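Local coordinates for protein endo-beta-mannanase (Rhizomucor miehei, PDB 4QP0) that probably hydrolyses beta-1,4-mannosidic linkages at random within mannans, galactomannans and glucomannans, as a secreted family 5 glycoside hydrolase, at residues A[54-59]-A[87-92]; A[95-100]-A[164-169]; A[149-154]-A[160-165]. All blocks are in the same frame, centred on the assembly; numbering follows the deposited sequence.

Contact 1: residues A[54-59]-A[87-92]; sequences TWLFNL and GRIDYI
Asp90 OD2, next in the chain to the Ile89 that packs on Leu56, is gripped by two groups: a salt bridge from Arg152 NH2 and a hydrogen bond from Ser155 N. The other oxygen, OD1, bonds to Tyr161 OH. These ties join the first turns of helix 87-98 to the connection after helix 136-151. Strand 51-55 and helix 87-98 belong to one beta-alpha-beta crossover of the TIM barrel, which continues into the parallel strand 102-106. The contact itself is small, buried and apolar. Leu56 sits just past the strand, where the chain turns into a loop. Its backbone O bonds to Tyr145 OH. Its side chain meets Ile89 at an oblique angle, with CD2 as the leading methyl. Ile89 points toward the loop. Its CG1 lies beside the backbone N (chi1 -59°) and its CG2 is anti to that N, and both branches face Leu56: Leu56 CG is 4.2 Å from Ile89 CG2. Phe105 of strand 102-106 touches both side chains. Ile89 CD1 also comes within 4.3 Å of Trp55 O, at the last residue of the strand. The closest approach is Leu56 CD2 to Ile89 CG1, at 3.6 Å.

Contact 2: residues A[95-100]-A[164-169]; sequences QAASQD and DPTIFG
Thr166 points at one side of helix 87-98, where Ala96 and Ala97 point back at it. Both alanines offer just a methyl group, so the backbones come close: Ala97 CA and Thr166 CA are 5.5 Å apart. The two branches of Thr166 meet the helix differently. OG1 lies beside the backbone N (chi1 -46°), which leaves CG2 anti to that N and set against the helix. CG2 lies 3.8 Å from Ala96 CB and touches the backbone at Ala97 N. OG1 lies against the Ala97 methyl, 3.3 Å from CB. OG1 and the Thr166 backbone N both turn to Asp164. Asp164 OD1 accepts from Thr166 OG1 at 2.9 Å, on the syn side of the carboxylate. It also accepts from Thr166 N at 3.1 Å, on the anti side. Both donors come from the same face of the carboxylate, roughly 35° out of its plane. The bond from N makes an Asx turn, and it sits on a type I beta turn that runs from Asp164 to Ile167 and leads into strand 167-171. In the TIM barrel this strand lies parallel to strand 102-106, which follows helix 87-98. The contact joins the end of that helix to the entry of the next strand but one. Helix 87-98 stops with a Schellman motif in which Asp100 takes a positive phi. Thr166 is backbone hydrogen-bonded to Leu103, and Lys102 NZ bonds to Pro165 O. Earlier on the same helix, Ile93 packs on both Thr166 and Asp164.

Contact 3: residues A[149-154]-A[160-165]; sequences VLNREN and KYKDDP
Lys162 NZ donates to Asn151 OD1 at 2.7 Å, almost head-on and in line with the carbonyl. Lys162 N comes to a lone pair of Leu150 O at 2.9 Å, within the carbonyl plane. The lysine CG lies between the backbone N and the carbonyl carbon (chi1 63°). From there the extended chain runs past Leu150 O to Asn151. A third bond goes from Tyr161 N to Arg152 O at 3.0 Å. Lys160 CA adds a CA-H...O contact to this oxygen at 3.2 Å. Glu153 and Lys160 form a single beta bridge. These bonds secure the tight connection after helix 136-151, where a short 3-10 segment, 161-163, leads on toward strand 167-171 of the TIM barrel. Tyr161 is the main packing group, buried and turned toward the end of the helix. Arg152 CB sits over the centre of its ring, a CH-pi contact of 4.2 Å to the centroid. The Arg152 chain then extends alongside the ring, and its CD lies 3.5 Å from Tyr161 OH. The guanidinium is steeply turned, 71° from the ring plane. Both polar ends reach Asp90 of helix 87-98. Asn154 CA lies at the ring edge, and Val149 CG1 meets Tyr161 CD2 at 3.7 Å. Helix 192-209 covers this end of the contact: Ile209 touches Leu150, Asn151 and Lys162, and Ile206 touches Leu150.

In the fold
From the N terminus, contact 1 closes first. It spans 27 residues and returns helix 87-98 to the end of strand 51-55. Contact 2 opens later on the same helix and follows contact 1 in series. It closes a much longer loop of 63 residues at the entry to strand 167-171. Contact 3 closes a loop of five residues inside that span. It ends on the same stretch as contact 2, and the two share Asp164 and Pro165. None of the loops cross. The centres of contacts 1 and 3 are about 12 Å apart, and Asp90 joins them. Contacts 1 and 2 set the two ends of helix 87-98 against strand 51-55 and the entry to strand 167-171; contact 3 ties the end of helix 136-151 to the lead-in of that last strand.

Contact 1: residues A[54-59]-A[87-92]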
ATOM      1  N   THR A  54       4.254  -1.545   3.638  1.00 29.82           N
ATOM      2  CA  THR A  54       5.337  -2.358   3.080  1.00 30.05           C
ATOM      3  C   THR A  54       4.824  -3.578   2.311  1.00 29.20           C
ATOM      4  O   THR A  54       3.668  -3.967   2.447  1.00 28.99           O
ATOM      5  CB  THR A  54       6.356  -2.782   4.171  1.00 31.90           C
ATOM      6  OG1 THR A  54       7.446  -3.502   3.577  1.00 33.61           O
ATOM      7  CG2 THR A  54       5.704  -3.643   5.246  1.00 31.51           C
ATOM      8  N   TRP A  55       5.716  -4.168   1.519  1.00 29.19           N
ATOM      9  CA  TRP A  55       5.434  -5.293   0.623  1.00 28.40           C
ATOM     10  C   TRP A  55       5.290  -6.606   1.348  1.00 29.07           C
ATOM     11  O   TRP A  55       6.152  -6.958   2.162  1.00 29.76           O
ATOM     12  CB  TRP A  55       6.586  -5.426  -0.374  1.00 27.02           C
ATOM     13  CG  TRP A  55       6.622  -4.426  -1.516  1.00 26.61           C
ATOM     14  CD1 TRP A  55       7.543  -4.382  -2.565  1.00 26.44           C
ATOM     15  CD2 TRP A  55       5.689  -3.314  -1.790  1.00 27.10           C
ATOM     16  NE1 TRP A  55       7.263  -3.355  -3.427  1.00 26.13           N
ATOM     17  CE2 TRP A  55       6.162  -2.680  -3.030  1.00 26.47           C
ATOM     18  CE3 TRP A  55       4.549  -2.807  -1.163  1.00 27.44           C
ATOM     19  CZ2 TRP A  55       5.522  -1.574  -3.584  1.00 27.60           C
ATOM     20  CZ3 TRP A  55       3.913  -1.693  -1.732  1.00 27.69           C
ATOM     21  CH2 TRP A  55       4.391  -1.091  -2.915  1.00 27.77           C
ATOM     22  N   LEU A  56       4.213  -7.343   1.053  1.00 28.29           N
ATOM     23  CA  LEU A  56       4.055  -8.735   1.513  1.00 28.09           C
ATOM     24  C   LEU A  56       3.766  -9.653   0.323  1.00 29.20           C
ATOM     25  O   LEU A  56       2.896 -10.527   0.378  1.00 29.40           O
ATOM     26  CB  LEU A  56       2.959  -8.880   2.576  1.00 26.97           C
ATOM     27  CG  LEU A  56       3.232  -9.867   3.733  1.00 26.78           C
ATOM     28  CD1 LEU A  56       1.991 -10.096   4.580  1.00 25.79           C
ATOM     29  CD2 LEU A  56       3.780 -11.208   3.264  1.00 27.18           C
ATOM     30  N   PHE A  57       4.506  -9.417  -0.752  1.00 29.61           N
ATOM     31  CA  PHE A  57       4.488 -10.229  -1.956  1.00 30.72           C
ATOM     32  C   PHE A  57       5.933 -10.263  -2.439  1.00 31.69           C
ATOM     33  O   PHE A  57       6.697  -9.324  -2.176  1.00 33.30           O
ATOM     34  CB  PHE A  57       3.589  -9.599  -3.029  1.00 31.23           C
ATOM     35  CG  PHE A  57       4.027  -8.220  -3.457  1.00 31.24           C
ATOM     36  CD1 PHE A  57       4.855  -8.050  -4.565  1.00 31.04           C
ATOM     37  CD2 PHE A  57       3.623  -7.089  -2.745  1.00 31.64           C
ATOM     38  CE1 PHE A  57       5.272  -6.787  -4.945  1.00 32.27           C
ATOM     39  CE2 PHE A  57       4.036  -5.824  -3.124  1.00 30.70           C
ATOM     40  CZ  PHE A  57       4.867  -5.673  -4.217  1.00 31.13           C
ATOM     41  N   ASN A  58       6.318 -11.344  -3.108  1.00 31.20           N
ATOM     42  CA  ASN A  58       7.672 -11.466  -3.649  1.00 32.05           C
ATOM     43  C   ASN A  58       7.756 -12.728  -4.489  1.00 31.74           C
ATOM     44  O   ASN A  58       8.072 -13.801  -3.985  1.00 31.57           O
ATOM     45  CB  ASN A  58       8.733 -11.470  -2.532  1.00 31.26           C
ATOM     46  CG  ASN A  58      10.139 -11.232  -3.055  1.00 32.77           C
ATOM     47  OD1 ASN A  58      10.495 -11.694  -4.141  1.00 33.50           O
ATOM     48  ND2 ASN A  58      10.954 -10.509  -2.278  1.00 31.51           N
ATOM     49  N   LEU A  59       7.465 -12.582  -5.775  1.00 33.22           N
ATOM     50  CA  LEU A  59       7.367 -13.716  -6.688  1.00 32.99           C
ATOM     51  C   LEU A  59       8.601 -13.807  -7.588  1.00 33.92           C
ATOM     52  O   LEU A  59       8.912 -12.866  -8.330  1.00 35.07           O
ATOM     53  CB  LEU A  59       6.093 -13.618  -7.529  1.00 32.11           C
ATOM     54  CG  LEU A  59       4.732 -13.644  -6.828  1.00 32.92           C
ATOM     55  CD1 LEU A  59       4.170 -12.240  -6.626  1.00 30.86           C
ATOM     56  CD2 LEU A  59       3.766 -14.495  -7.648  1.00 32.26           C
ATOM     57  N   GLY A  87       9.136 -16.287   7.081  1.00 35.50           N
ATOM     58  CA  GLY A  87       9.731 -16.113   8.401  1.00 34.60           C
ATOM     59  C   GLY A  87      10.345 -14.730   8.546  1.00 35.78           C
ATOM     60  O   GLY A  87      10.425 -14.187   9.657  1.00 33.74           O
ATOM     61  N   ARG A  88      10.780 -14.165   7.415  1.00 35.59           N
ATOM     62  CA  ARG A  88      11.225 -12.771   7.351  1.00 33.50           C
ATOM     63  C   ARG A  88      10.087 -11.803   7.709  1.00 32.39           C
ATOM     64  O   ARG A  88      10.317 -10.756   8.333  1.00 31.13           O
ATOM     65  CB  ARG A  88      11.779 -12.436   5.966  1.00 34.56           C
ATOM     66  CG  ARG A  88      13.187 -12.949   5.691  1.00 36.51           C
ATOM     67  CD  ARG A  88      13.716 -12.383   4.381  1.00 36.22           C
ATOM     68  NE  ARG A  88      15.163 -12.521   4.260  1.00 40.07           N
ATOM     69  CZ  ARG A  88      16.051 -11.601   4.637  1.00 42.98           C
ATOM     70  NH1 ARG A  88      15.658 -10.442   5.164  1.00 42.91           N
ATOM     71  NH2 ARG A  88      17.347 -11.838   4.482  1.00 44.93           N
ATOM     72  N   ILE A  89       8.864 -12.149   7.307  1.00 31.57           N
ATOM     73  CA  ILE A  89       7.698 -11.339   7.659  1.00 30.69           C
ATOM     74  C   ILE A  89       7.425 -11.466   9.159  1.00 30.90           C
ATOM     75  O   ILE A  89       7.203 -10.453   9.832  1.00 31.17           O
ATOM     76  CB  ILE A  89       6.456 -11.688   6.809  1.00 29.30           C
ATOM     77  CG1 ILE A  89       6.739 -11.474   5.320  1.00 29.11           C
ATOM     78  CG2 ILE A  89       5.246 -10.866   7.235  1.00 28.59           C
ATOM     79  CD1 ILE A  89       7.176 -10.070   4.936  1.00 28.94           C
ATOM     80  N   ASP A  90       7.485 -12.702   9.674  1.00 29.44           N
ATOM     81  CA  ASP A  90       7.321 -12.981  11.102  1.00 28.65           C
ATOM     82  C   ASP A  90       8.218 -12.057  11.927  1.00 28.64           C
ATOM     83  O   ASP A  90       7.792 -11.492  12.926  1.00 27.29           O
ATOM     84  CB  ASP A  90       7.661 -14.448  11.424  1.00 28.71           C
ATOM     85  CG  ASP A  90       6.629 -15.461  10.880  1.00 29.26           C
ATOM     86  OD1 ASP A  90       5.612 -15.084  10.255  1.00 29.76           O
ATOM     87  OD2 ASP A  90       6.843 -16.668  11.094  1.00 29.89           O
ATOM     88  N   TYR A  91       9.465 -11.910  11.498  1.00 31.29           N
ATOM     89  CA  TYR A  91      10.419 -11.078  12.211  1.00 33.35           C
ATOM     90  C   TYR A  91      10.052  -9.602  12.116  1.00 34.37           C
ATOM     91  O   TYR A  91      10.206  -8.855  13.085  1.00 36.58           O
ATOM     92  CB  TYR A  91      11.846 -11.334  11.721  1.00 34.23           C
ATOM     93  CG  TYR A  91      12.886 -10.542  12.487  1.00 35.32           C
ATOM     94  CD1 TYR A  91      13.314 -10.948  13.755  1.00 35.74           C
ATOM     95  CD2 TYR A  91      13.432  -9.373  11.952  1.00 36.09           C
ATOM     96  CE1 TYR A  91      14.262 -10.213  14.462  1.00 34.90           C
ATOM     97  CE2 TYR A  91      14.378  -8.633  12.651  1.00 35.04           C
ATOM     98  CZ  TYR A  91      14.790  -9.057  13.897  1.00 35.00           C
ATOM     99  OH  TYR A  91      15.727  -8.317  14.577  1.00 35.11           O
ATOM    100  N   ILE A  92       9.550  -9.188  10.953  1.00 34.49           N
ATOM    101  CA  ILE A  92       9.121  -7.804  10.757  1.00 33.32           C
ATOM    102  C   ILE A  92       7.971  -7.454  11.703  1.00 32.64           C
ATOM    103  O   ILE A  92       8.030  -6.441  12.413  1.00 34.43           O
ATOM    104  CB  ILE A  92       8.745  -7.518   9.288  1.00 32.68           C
ATOM    105  CG1 ILE A  92      10.007  -7.489   8.426  1.00 32.20           C
ATOM    106  CG2 ILE A  92       8.005  -6.191   9.165  1.00 33.94           C
ATOM    107  CD1 ILE A  92       9.744  -7.645   6.941  1.00 33.01           C
TER

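Contact 2: residues A[95-100]-A[164-169]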
ATOM      1  N   GLN A  95       9.276  -7.079  15.438  1.00 31.43           N
ATOM      2  CA  GLN A  95       9.959  -5.819  15.701  1.00 33.29           C
ATOM      3  C   GLN A  95       9.013  -4.633  15.604  1.00 34.64           C
ATOM      4  O   GLN A  95       9.190  -3.635  16.322  1.00 34.79           O
ATOM      5  CB  GLN A  95      11.146  -5.632  14.751  1.00 33.68           C
ATOM      6  CG  GLN A  95      12.267  -6.642  14.938  1.00 33.23           C
ATOM      7  CD  GLN A  95      12.618  -6.868  16.392  1.00 33.08           C
ATOM      8  OE1 GLN A  95      12.748  -8.010  16.836  1.00 33.11           O
ATOM      9  NE2 GLN A  95      12.759  -5.782  17.147  1.00 34.57           N
ATOM     10  N   ALA A  96       8.007  -4.740  14.733  1.00 34.00           N
ATOM     11  CA  ALA A  96       6.964  -3.715  14.664  1.00 34.96           C
ATOM     12  C   ALA A  96       6.238  -3.626  16.008  1.00 36.10           C
ATOM     13  O   ALA A  96       6.215  -2.557  16.637  1.00 36.47           O
ATOM     14  CB  ALA A  96       5.993  -3.995  13.529  1.00 35.39           C
ATOM     15  N   ALA A  97       5.694  -4.768  16.446  1.00 35.55           N
ATOM     16  CA  ALA A  97       4.977  -4.912  17.720  1.00 37.06           C
ATOM     17  C   ALA A  97       5.816  -4.501  18.925  1.00 37.41           C
ATOM     18  O   ALA A  97       5.290  -3.948  19.887  1.00 38.58           O
ATOM     19  CB  ALA A  97       4.488  -6.343  17.898  1.00 35.08           C
ATOM     20  N   SER A  98       7.112  -4.790  18.876  1.00 38.89           N
ATOM     21  CA  SER A  98       8.031  -4.357  19.926  1.00 41.35           C
ATOM     22  C   SER A  98       8.093  -2.825  20.050  1.00 40.80           C
ATOM     23  O   SER A  98       8.331  -2.296  21.134  1.00 42.90           O
ATOM     24  CB  SER A  98       9.430  -4.931  19.670  1.00 42.91           C
ATOM     25  OG  SER A  98      10.415  -4.240  20.423  1.00 41.06           O
ATOM     26  N   GLN A  99       7.875  -2.127  18.937  1.00 41.47           N
ATOM     27  CA  GLN A  99       7.973  -0.662  18.892  1.00 40.99           C
ATOM     28  C   GLN A  99       6.618   0.047  18.905  1.00 41.06           C
ATOM     29  O   GLN A  99       6.549   1.277  18.811  1.00 41.01           O
ATOM     30  CB  GLN A  99       8.793  -0.217  17.678  1.00 40.47           C
ATOM     31  CG  GLN A  99      10.285  -0.504  17.789  1.00 41.72           C
ATOM     32  CD  GLN A  99      11.058   0.560  18.562  1.00 42.45           C
ATOM     33  OE1 GLN A  99      10.495   1.306  19.368  1.00 41.81           O
ATOM     34  NE2 GLN A  99      12.364   0.631  18.312  1.00 42.81           N
ATOM     35  N   ASP A 100       5.549  -0.733  19.040  1.00 41.56           N
ATOM     36  CA  ASP A 100       4.185  -0.210  19.036  1.00 42.12           C
ATOM     37  C   ASP A 100       3.903   0.417  17.676  1.00 40.78           C
ATOM     38  O   ASP A 100       3.180   1.407  17.560  1.00 40.05           O
ATOM     39  CB  ASP A 100       3.967   0.796  20.179  1.00 43.62           C
ATOM     40  CG  ASP A 100       2.499   1.063  20.450  1.00 46.73           C
ATOM     41  OD2 ASP A 100       2.173   2.163  20.946  1.00 46.97           O
ATOM     42  N   ASP A 164      -3.522 -10.855  14.442  1.00 29.69           N
ATOM     43  CA  ASP A 164      -2.458  -9.986  14.936  1.00 32.18           C
ATOM     44  C   ASP A 164      -2.779  -8.477  14.903  1.00 30.61           C
ATOM     45  O   ASP A 164      -2.771  -7.870  13.839  1.00 29.79           O
ATOM     46  CB  ASP A 164      -1.147 -10.268  14.196  1.00 32.21           C
ATOM     47  CG  ASP A 164       0.067  -9.963  15.046  1.00 33.42           C
ATOM     48  OD1 ASP A 164      -0.005  -9.032  15.876  1.00 34.36           O
ATOM     49  OD2 ASP A 164       1.091 -10.664  14.898  1.00 34.40           O
ATOM     50  N   PRO A 165      -3.032  -7.873  16.079  1.00 31.76           N
ATOM     51  CA  PRO A 165      -3.281  -6.426  16.266  1.00 32.53           C
ATOM     52  C   PRO A 165      -2.166  -5.514  15.765  1.00 32.02           C
ATOM     53  O   PRO A 165      -2.398  -4.316  15.565  1.00 33.42           O
ATOM     54  CB  PRO A 165      -3.387  -6.284  17.784  1.00 32.73           C
ATOM     55  CG  PRO A 165      -2.634  -7.457  18.323  1.00 32.68           C
ATOM     56  CD  PRO A 165      -2.991  -8.570  17.375  1.00 32.86           C
ATOM     57  N   THR A 166      -0.974  -6.072  15.567  1.00 31.67           N
ATOM     58  CA  THR A 166       0.161  -5.322  15.024  1.00 32.15           C
ATOM     59  C   THR A 166      -0.054  -4.927  13.561  1.00 31.23           C
ATOM     60  O   THR A 166       0.451  -3.895  13.105  1.00 31.26           O
ATOM     61  CB  THR A 166       1.465  -6.132  15.143  1.00 32.89           C
ATOM     62  OG1 THR A 166       1.566  -6.697  16.460  1.00 31.99           O
ATOM     63  CG2 THR A 166       2.654  -5.247  14.871  1.00 32.61           C
ATOM     64  N   ILE A 167      -0.799  -5.756  12.835  1.00 29.49           N
ATOM     65  CA  ILE A 167      -1.161  -5.478  11.455  1.00 28.58           C
ATOM     66  C   ILE A 167      -2.303  -4.465  11.414  1.00 28.86           C
ATOM     67  O   ILE A 167      -3.356  -4.673  12.033  1.00 28.91           O
ATOM     68  CB  ILE A 167      -1.560  -6.777  10.705  1.00 28.63           C
ATOM     69  CG1 ILE A 167      -0.349  -7.698  10.565  1.00 28.46           C
ATOM     70  CG2 ILE A 167      -2.124  -6.465   9.326  1.00 27.87           C
ATOM     71  CD1 ILE A 167      -0.711  -9.134  10.265  1.00 29.11           C
ATOM     72  N   PHE A 168      -2.071  -3.374  10.680  1.00 29.43           N
ATOM     73  CA  PHE A 168      -3.049  -2.304  10.472  1.00 29.26           C
ATOM     74  C   PHE A 168      -4.177  -2.803   9.586  1.00 30.78           C
ATOM     75  O   PHE A 168      -5.356  -2.648   9.921  1.00 31.40           O
ATOM     76  CB  PHE A 168      -2.367  -1.114   9.803  1.00 28.94           C
ATOM     77  CG  PHE A 168      -3.221   0.119   9.696  1.00 29.03           C
ATOM     78  CD1 PHE A 168      -2.990   1.208  10.528  1.00 28.56           C
ATOM     79  CD2 PHE A 168      -4.220   0.220   8.723  1.00 29.05           C
ATOM     80  CE1 PHE A 168      -3.757   2.359  10.427  1.00 28.36           C
ATOM     81  CE2 PHE A 168      -4.988   1.370   8.618  1.00 28.81           C
ATOM     82  CZ  PHE A 168      -4.752   2.442   9.470  1.00 29.03           C
ATOM     83  N   GLY A 169      -3.817  -3.389   8.447  1.00 29.49           N
ATOM     84  CA  GLY A 169      -4.811  -3.873   7.513  1.00 28.37           C
ATOM     85  C   GLY A 169      -4.164  -4.408   6.265  1.00 28.22           C
ATOM     86  O   GLY A 169      -2.976  -4.191   6.037  1.00 29.05           O
TER

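Contact 3: residues A[149-154]-A[160-165]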
ATOM      1  N   VAL A 149      -1.308 -16.567   3.799  1.00 31.66           N
ATOM      2  CA  VAL A 149      -0.708 -15.447   4.514  1.00 30.64           C
ATOM      3  C   VAL A 149      -1.532 -15.091   5.748  1.00 31.55           C
ATOM      4  O   VAL A 149      -0.979 -14.975   6.843  1.00 31.06           O
ATOM      5  CB  VAL A 149      -0.517 -14.216   3.604  1.00 29.30           C
ATOM      6  CG1 VAL A 149      -0.071 -13.007   4.419  1.00 28.75           C
ATOM      7  CG2 VAL A 149       0.504 -14.521   2.524  1.00 28.78           C
ATOM      8  N   LEU A 150      -2.849 -14.958   5.577  1.00 32.41           N
ATOM      9  CA  LEU A 150      -3.738 -14.606   6.698  1.00 32.95           C
ATOM     10  C   LEU A 150      -3.780 -15.685   7.787  1.00 33.16           C
ATOM     11  O   LEU A 150      -3.928 -15.368   8.971  1.00 31.41           O
ATOM     12  CB  LEU A 150      -5.168 -14.315   6.220  1.00 32.11           C
ATOM     13  CG  LEU A 150      -5.482 -13.329   5.090  1.00 32.63           C
ATOM     14  CD1 LEU A 150      -6.960 -12.971   5.111  1.00 31.96           C
ATOM     15  CD2 LEU A 150      -4.644 -12.073   5.156  1.00 30.96           C
ATOM     16  N   ASN A 151      -3.663 -16.949   7.371  1.00 33.10           N
ATOM     17  CA  ASN A 151      -3.711 -18.084   8.293  1.00 35.41           C
ATOM     18  C   ASN A 151      -2.384 -18.405   8.978  1.00 36.17           C
ATOM     19  O   ASN A 151      -2.371 -19.050  10.026  1.00 39.21           O
ATOM     20  CB  ASN A 151      -4.248 -19.337   7.589  1.00 36.64           C
ATOM     21  CG  ASN A 151      -5.752 -19.306   7.416  1.00 37.49           C
ATOM     22  OD1 ASN A 151      -6.496 -19.094   8.377  1.00 38.94           O
ATOM     23  ND2 ASN A 151      -6.212 -19.520   6.191  1.00 36.20           N
ATOM     24  N   ARG A 152      -1.277 -17.953   8.393  1.00 35.24           N
ATOM     25  CA  ARG A 152       0.044 -18.263   8.922  1.00 33.52           C
ATOM     26  C   ARG A 152       0.159 -17.942  10.404  1.00 32.80           C
ATOM     27  O   ARG A 152      -0.225 -16.861  10.836  1.00 33.39           O
ATOM     28  CB  ARG A 152       1.140 -17.520   8.151  1.00 33.71           C
ATOM     29  CG  ARG A 152       2.533 -18.035   8.473  1.00 33.62           C
ATOM     30  CD  ARG A 152       3.652 -17.164   7.923  1.00 34.55           C
ATOM     31  NE  ARG A 152       4.918 -17.410   8.626  1.00 34.35           N
ATOM     32  CZ  ARG A 152       5.699 -18.476   8.441  1.00 33.68           C
ATOM     33  NH1 ARG A 152       5.368 -19.424   7.574  1.00 33.32           N
ATOM     34  NH2 ARG A 152       6.820 -18.593   9.130  1.00 32.87           N
ATOM     35  N   GLU A 153       0.676 -18.894  11.175  1.00 31.76           N
ATOM     36  CA  GLU A 153       1.087 -18.617  12.548  1.00 31.82           C
ATOM     37  C   GLU A 153       2.461 -17.943  12.537  1.00 31.38           C
ATOM     38  O   GLU A 153       3.365 -18.357  11.797  1.00 30.87           O
ATOM     39  CB  GLU A 153       1.146 -19.904  13.371  1.00 31.54           C
ATOM     40  CG  GLU A 153       1.402 -19.690  14.857  1.00 32.36           C
ATOM     41  CD  GLU A 153       1.606 -20.990  15.614  1.00 33.04           C
ATOM     42  OE1 GLU A 153       2.642 -21.659  15.399  1.00 33.19           O
ATOM     43  OE2 GLU A 153       0.734 -21.336  16.435  1.00 33.29           O
ATOM     44  N   ASN A 154       2.620 -16.916  13.364  1.00 31.19           N
ATOM     45  CA  ASN A 154       3.909 -16.256  13.497  1.00 31.02           C
ATOM     46  C   ASN A 154       4.841 -17.205  14.223  1.00 32.79           C
ATOM     47  O   ASN A 154       4.611 -17.527  15.388  1.00 34.92           O
ATOM     48  CB  ASN A 154       3.762 -14.957  14.283  1.00 29.59           C
ATOM     49  CG  ASN A 154       4.986 -14.067  14.182  1.00 28.86           C
ATOM     50  OD1 ASN A 154       6.113 -14.485  14.474  1.00 27.79           O
ATOM     51  ND2 ASN A 154       4.768 -12.826  13.770  1.00 27.35           N
ATOM     52  N   LYS A 160      -1.465 -15.890  14.853  1.00 35.37           N
ATOM     53  CA  LYS A 160      -1.855 -15.955  13.445  1.00 35.15           C
ATOM     54  C   LYS A 160      -1.921 -14.529  12.909  1.00 35.34           C
ATOM     55  O   LYS A 160      -2.280 -13.611  13.650  1.00 35.02           O
ATOM     56  CB  LYS A 160      -3.208 -16.647  13.265  1.00 35.91           C
ATOM     57  CG  LYS A 160      -3.240 -18.104  13.706  1.00 37.64           C
ATOM     58  CD  LYS A 160      -4.464 -18.832  13.169  1.00 37.28           C
ATOM     59  CE  LYS A 160      -4.615 -20.195  13.826  1.00 38.09           C
ATOM     60  NZ  LYS A 160      -5.764 -20.962  13.270  1.00 37.54           N
ATOM     61  N   TYR A 161      -1.565 -14.348  11.635  1.00 33.96           N
ATOM     62  CA  TYR A 161      -1.579 -13.025  10.998  1.00 32.60           C
ATOM     63  C   TYR A 161      -2.943 -12.369  11.137  1.00 32.92           C
ATOM     64  O   TYR A 161      -3.042 -11.239  11.630  1.00 33.74           O
ATOM     65  CB  TYR A 161      -1.185 -13.122   9.525  1.00 31.78           C
ATOM     66  CG  TYR A 161       0.296 -13.290   9.280  1.00 31.88           C
ATOM     67  CD1 TYR A 161       1.153 -13.757  10.288  1.00 31.58           C
ATOM     68  CD2 TYR A 161       0.843 -13.002   8.037  1.00 31.79           C
ATOM     69  CE1 TYR A 161       2.511 -13.913  10.064  1.00 31.68           C
ATOM     70  CE2 TYR A 161       2.203 -13.167   7.799  1.00 33.10           C
ATOM     71  CZ  TYR A 161       3.030 -13.619   8.815  1.00 32.64           C
ATOM     72  OH  TYR A 161       4.378 -13.771   8.575  1.00 33.43           O
ATOM     73  N   LYS A 162      -3.989 -13.097  10.744  1.00 30.80           N
ATOM     74  CA  LYS A 162      -5.356 -12.603  10.839  1.00 30.82           C
ATOM     75  C   LYS A 162      -5.790 -12.191  12.259  1.00 30.40           C
ATOM     76  O   LYS A 162      -6.752 -11.442  12.423  1.00 29.17           O
ATOM     77  CB  LYS A 162      -6.333 -13.620  10.256  1.00 29.76           C
ATOM     78  CG  LYS A 162      -6.381 -14.947  10.984  1.00 29.94           C
ATOM     79  CD  LYS A 162      -7.221 -15.943  10.202  1.00 28.70           C
ATOM     80  CE  LYS A 162      -7.496 -17.193  11.023  1.00 30.04           C
ATOM     81  NZ  LYS A 162      -8.200 -18.260  10.246  1.00 31.48           N
ATOM     82  N   ASP A 163      -5.094 -12.689  13.277  1.00 30.39           N
ATOM     83  CA  ASP A 163      -5.436 -12.352  14.655  1.00 31.12           C
ATOM     84  C   ASP A 163      -4.447 -11.352  15.259  1.00 31.00           C
ATOM     85  O   ASP A 163      -4.545 -11.023  16.438  1.00 31.41           O
ATOM     86  CB  ASP A 163      -5.525 -13.612  15.519  1.00 31.48           C
ATOM     87  CG  ASP A 163      -6.617 -14.571  15.052  1.00 32.96           C
ATOM     88  OD1 ASP A 163      -7.708 -14.113  14.642  1.00 31.96           O
ATOM     89  OD2 ASP A 163      -6.380 -15.795  15.106  1.00 34.30           O
ATOM     90  N   ASP A 164      -3.522 -10.855  14.442  1.00 29.69           N
ATOM     91  CA  ASP A 164      -2.458  -9.986  14.936  1.00 32.18           C
ATOM     92  C   ASP A 164      -2.779  -8.477  14.903  1.00 30.61           C
ATOM     93  O   ASP A 164      -2.771  -7.870  13.839  1.00 29.79           O
ATOM     94  CB  ASP A 164      -1.147 -10.268  14.196  1.00 32.21           C
ATOM     95  CG  ASP A 164       0.067  -9.963  15.046  1.00 33.42           C
ATOM     96  OD1 ASP A 164      -0.005  -9.032  15.876  1.00 34.36           O
ATOM     97  OD2 ASP A 164       1.091 -10.664  14.898  1.00 34.40           O
ATOM     98  N   PRO A 165      -3.032  -7.873  16.079  1.00 31.76           N
ATOM     99  CA  PRO A 165      -3.281  -6.426  16.266  1.00 32.53           C
ATOM    100  C   PRO A 165      -2.166  -5.514  15.765  1.00 32.02           C
ATOM    101  O   PRO A 165      -2.398  -4.316  15.565  1.00 33.42           O
ATOM    102  CB  PRO A 165      -3.387  -6.284  17.784  1.00 32.73           C
ATOM    103  CG  PRO A 165      -2.634  -7.457  18.323  1.00 32.68           C
ATOM    104  CD  PRO A 165      -2.991  -8.570  17.375  1.00 32.86           C
TER